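Local coordinates for magnesium and cobalt efflux protein (Bordetella parapertussis, PDB 3JTF) that probably takes part in magnesium and cobalt transport, here as its CBS-domain pair, which binds AMP, at residues I81-R86 with A102-E107. Sequence-based numbering, arbitrary orientation.
Sequences IPEVKR and AIVIDE
Ile81 and Val104 form a parallel bridge pair between strands 80-82 and 101-105, with Pro82 and Ile105 paired next to them on the other face of the sheet. Three backbone hydrogen bonds fix this register. Ile81 N reaches Ile103 O at 2.9 Å, and Ile105 N returns to Ile81 O at 2.8 Å, both bonds close to straight at the hydrogen. Just past the strand, Glu83 N still donates to Ile105 O at 2.9 Å, but its 144° angle is more bent. Two CA-H...O contacts accompany them, from Val104 CA to Ile81 O and from Pro82 CA to Ile105 O.

The apolar contacts lie mainly on the face of Ile81. Its CG2 meets Ala102 CB at 3.9 Å and its CG1 lies 4.3 Å from Val104 CG2; Leu90 of helix 87-96 and Val7 also cover this isoleucine. Val104 CG1, anti to the backbone N (chi1 178°), meets Glu83 CG at 3.6 Å, the two side chains crossing at about a right angle.

Beyond CG the Glu83 chain is extended, laying OE2 3.6 Å from Asp106 CB. The two carboxylates do not pair: Ser112 OG hydrogen-bonds Glu83 OE2, whereas Asp106 OD1 accepts from the backbone N of His108 and Gly110.

After Pro82 the chain leaves the sheet in a type I turn, closed by Lys85 N to Pro82 O, and Arg86 occupies the N-cap of helix 87-96. Parallel strands joined through that helix make a beta-alpha-beta unit, here within the second CBS domain, strand 101-105 of which begins at Leu101, a residue of the AMP pocket, while the side chain of Ile103 stays about 8 Å from the nucleotide.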
loop_
_atom_site.group_PDB
_atom_site.type_symbol
_atom_site.label_atom_id
_atom_site.label_comp_id
_atom_site.label_asym_id
_atom_site.label_seq_id
_atom_site.Cartn_x
_atom_site.Cartn_y
_atom_site.Cartn_z
ATOM N N ILE B 81 -8.605 -12.590 12.196
ATOM C CA ILE B 81 -7.610 -13.468 12.806
ATOM C C ILE B 81 -7.560 -13.288 14.321
ATOM O O ILE B 81 -7.717 -12.162 14.850
ATOM C CB ILE B 81 -6.185 -13.278 12.198
ATOM C CG1 ILE B 81 -5.581 -11.951 12.604
ATOM C CG2 ILE B 81 -6.212 -13.454 10.630
ATOM C CD1 ILE B 81 -4.056 -11.761 12.258
ATOM N N PRO B 82 -7.298 -14.382 15.047
ATOM C CA PRO B 82 -7.200 -14.216 16.488
ATOM C C PRO B 82 -5.964 -13.471 16.961
ATOM O O PRO B 82 -4.875 -13.550 16.361
ATOM C CB PRO B 82 -7.166 -15.675 17.037
ATOM C CG PRO B 82 -6.794 -16.498 15.941
ATOM C CD PRO B 82 -7.246 -15.788 14.642
ATOM N N GLU B 83 -6.129 -12.827 18.104
ATOM C CA GLU B 83 -5.038 -12.158 18.793
ATOM C C GLU B 83 -3.871 -13.065 19.064
ATOM O O GLU B 83 -2.747 -12.602 19.136
ATOM C CB GLU B 83 -5.512 -11.628 20.161
ATOM C CG GLU B 83 -6.015 -10.265 20.114
ATOM C CD GLU B 83 -6.456 -9.735 21.467
ATOM O OE1 GLU B 83 -5.998 -10.217 22.516
ATOM O OE2 GLU B 83 -7.267 -8.815 21.479
ATOM N N VAL B 84 -4.156 -14.337 19.310
ATOM C CA VAL B 84 -3.125 -15.272 19.690
ATOM C C VAL B 84 -2.299 -15.792 18.498
ATOM O O VAL B 84 -1.349 -16.525 18.691
ATOM C CB VAL B 84 -3.689 -16.477 20.499
ATOM C CG1 VAL B 84 -4.245 -15.990 21.869
ATOM C CG2 VAL B 84 -4.739 -17.303 19.674
ATOM N N LYS B 85 -2.624 -15.389 17.272
ATOM C CA LYS B 85 -1.928 -15.951 16.116
ATOM C C LYS B 85 -0.460 -15.530 16.183
ATOM O O LYS B 85 -0.139 -14.385 16.509
ATOM C CB LYS B 85 -2.607 -15.504 14.818
ATOM C CG LYS B 85 -2.053 -16.198 13.571
ATOM C CD LYS B 85 -3.097 -16.454 12.537
ATOM C CE LYS B 85 -2.632 -17.492 11.516
ATOM N NZ LYS B 85 -3.744 -17.973 10.656
ATOM N N ARG B 86 0.432 -16.483 15.954
ATOM C CA ARG B 86 1.855 -16.208 15.991
ATOM C C ARG B 86 2.312 -15.526 14.701
ATOM O O ARG B 86 1.749 -15.753 13.628
ATOM C CB ARG B 86 2.643 -17.488 16.274
ATOM C CG ARG B 86 2.289 -18.088 17.687
ATOM C CD ARG B 86 3.321 -19.107 18.204
ATOM N NE ARG B 86 4.028 -19.813 17.133
ATOM C CZ ARG B 86 3.475 -20.678 16.267
ATOM N NH1 ARG B 86 2.172 -20.976 16.322
ATOM N NH2 ARG B 86 4.231 -21.242 15.325
ATOM N N ALA B 102 -5.504 -7.691 7.970
ATOM C CA ALA B 102 -6.463 -8.520 8.667
ATOM C C ALA B 102 -7.030 -7.737 9.853
ATOM O O ALA B 102 -6.354 -6.891 10.426
ATOM C CB ALA B 102 -5.793 -9.847 9.177
ATOM N N ILE B 103 -8.275 -8.044 10.190
ATOM C CA ILE B 103 -8.894 -7.544 11.370
ATOM C C ILE B 103 -8.628 -8.543 12.481
ATOM O O ILE B 103 -8.781 -9.743 12.298
ATOM C CB ILE B 103 -10.419 -7.366 11.166
ATOM C CG1 ILE B 103 -10.744 -6.394 10.028
ATOM C CG2 ILE B 103 -11.119 -6.894 12.494
ATOM C CD1 ILE B 103 -10.105 -5.041 10.213
ATOM N N VAL B 104 -8.254 -8.040 13.647
ATOM C CA VAL B 104 -7.878 -8.875 14.760
ATOM C C VAL B 104 -9.049 -9.002 15.739
ATOM O O VAL B 104 -9.684 -7.988 16.102
ATOM C CB VAL B 104 -6.688 -8.275 15.493
ATOM C CG1 VAL B 104 -6.294 -9.132 16.721
ATOM C CG2 VAL B 104 -5.516 -8.077 14.513
ATOM N N ILE B 105 -9.323 -10.220 16.173
ATOM C CA ILE B 105 -10.372 -10.472 17.167
ATOM C C ILE B 105 -9.834 -11.147 18.440
ATOM O O ILE B 105 -8.900 -11.902 18.383
ATOM C CB ILE B 105 -11.568 -11.258 16.547
ATOM C CG1 ILE B 105 -11.172 -12.660 16.156
ATOM C CG2 ILE B 105 -12.162 -10.522 15.349
ATOM C CD1 ILE B 105 -12.304 -13.462 15.477
ATOM N N ASP B 106 -10.393 -10.811 19.597
ATOM C CA ASP B 106 -9.986 -11.424 20.894
ATOM C C ASP B 106 -10.567 -12.816 21.040
ATOM O O ASP B 106 -11.349 -13.254 20.192
ATOM C CB ASP B 106 -10.394 -10.573 22.095
ATOM C CG ASP B 106 -11.923 -10.414 22.235
ATOM O OD1 ASP B 106 -12.717 -11.361 22.042
ATOM O OD2 ASP B 106 -12.342 -9.306 22.554
ATOM N N GLU B 107 -10.208 -13.465 22.147
ATOM C CA GLU B 107 -10.562 -14.840 22.436
ATOM C C GLU B 107 -12.062 -15.093 22.427
ATOM O O GLU B 107 -12.497 -16.248 22.265
ATOM C CB GLU B 107 -9.982 -15.256 23.814
#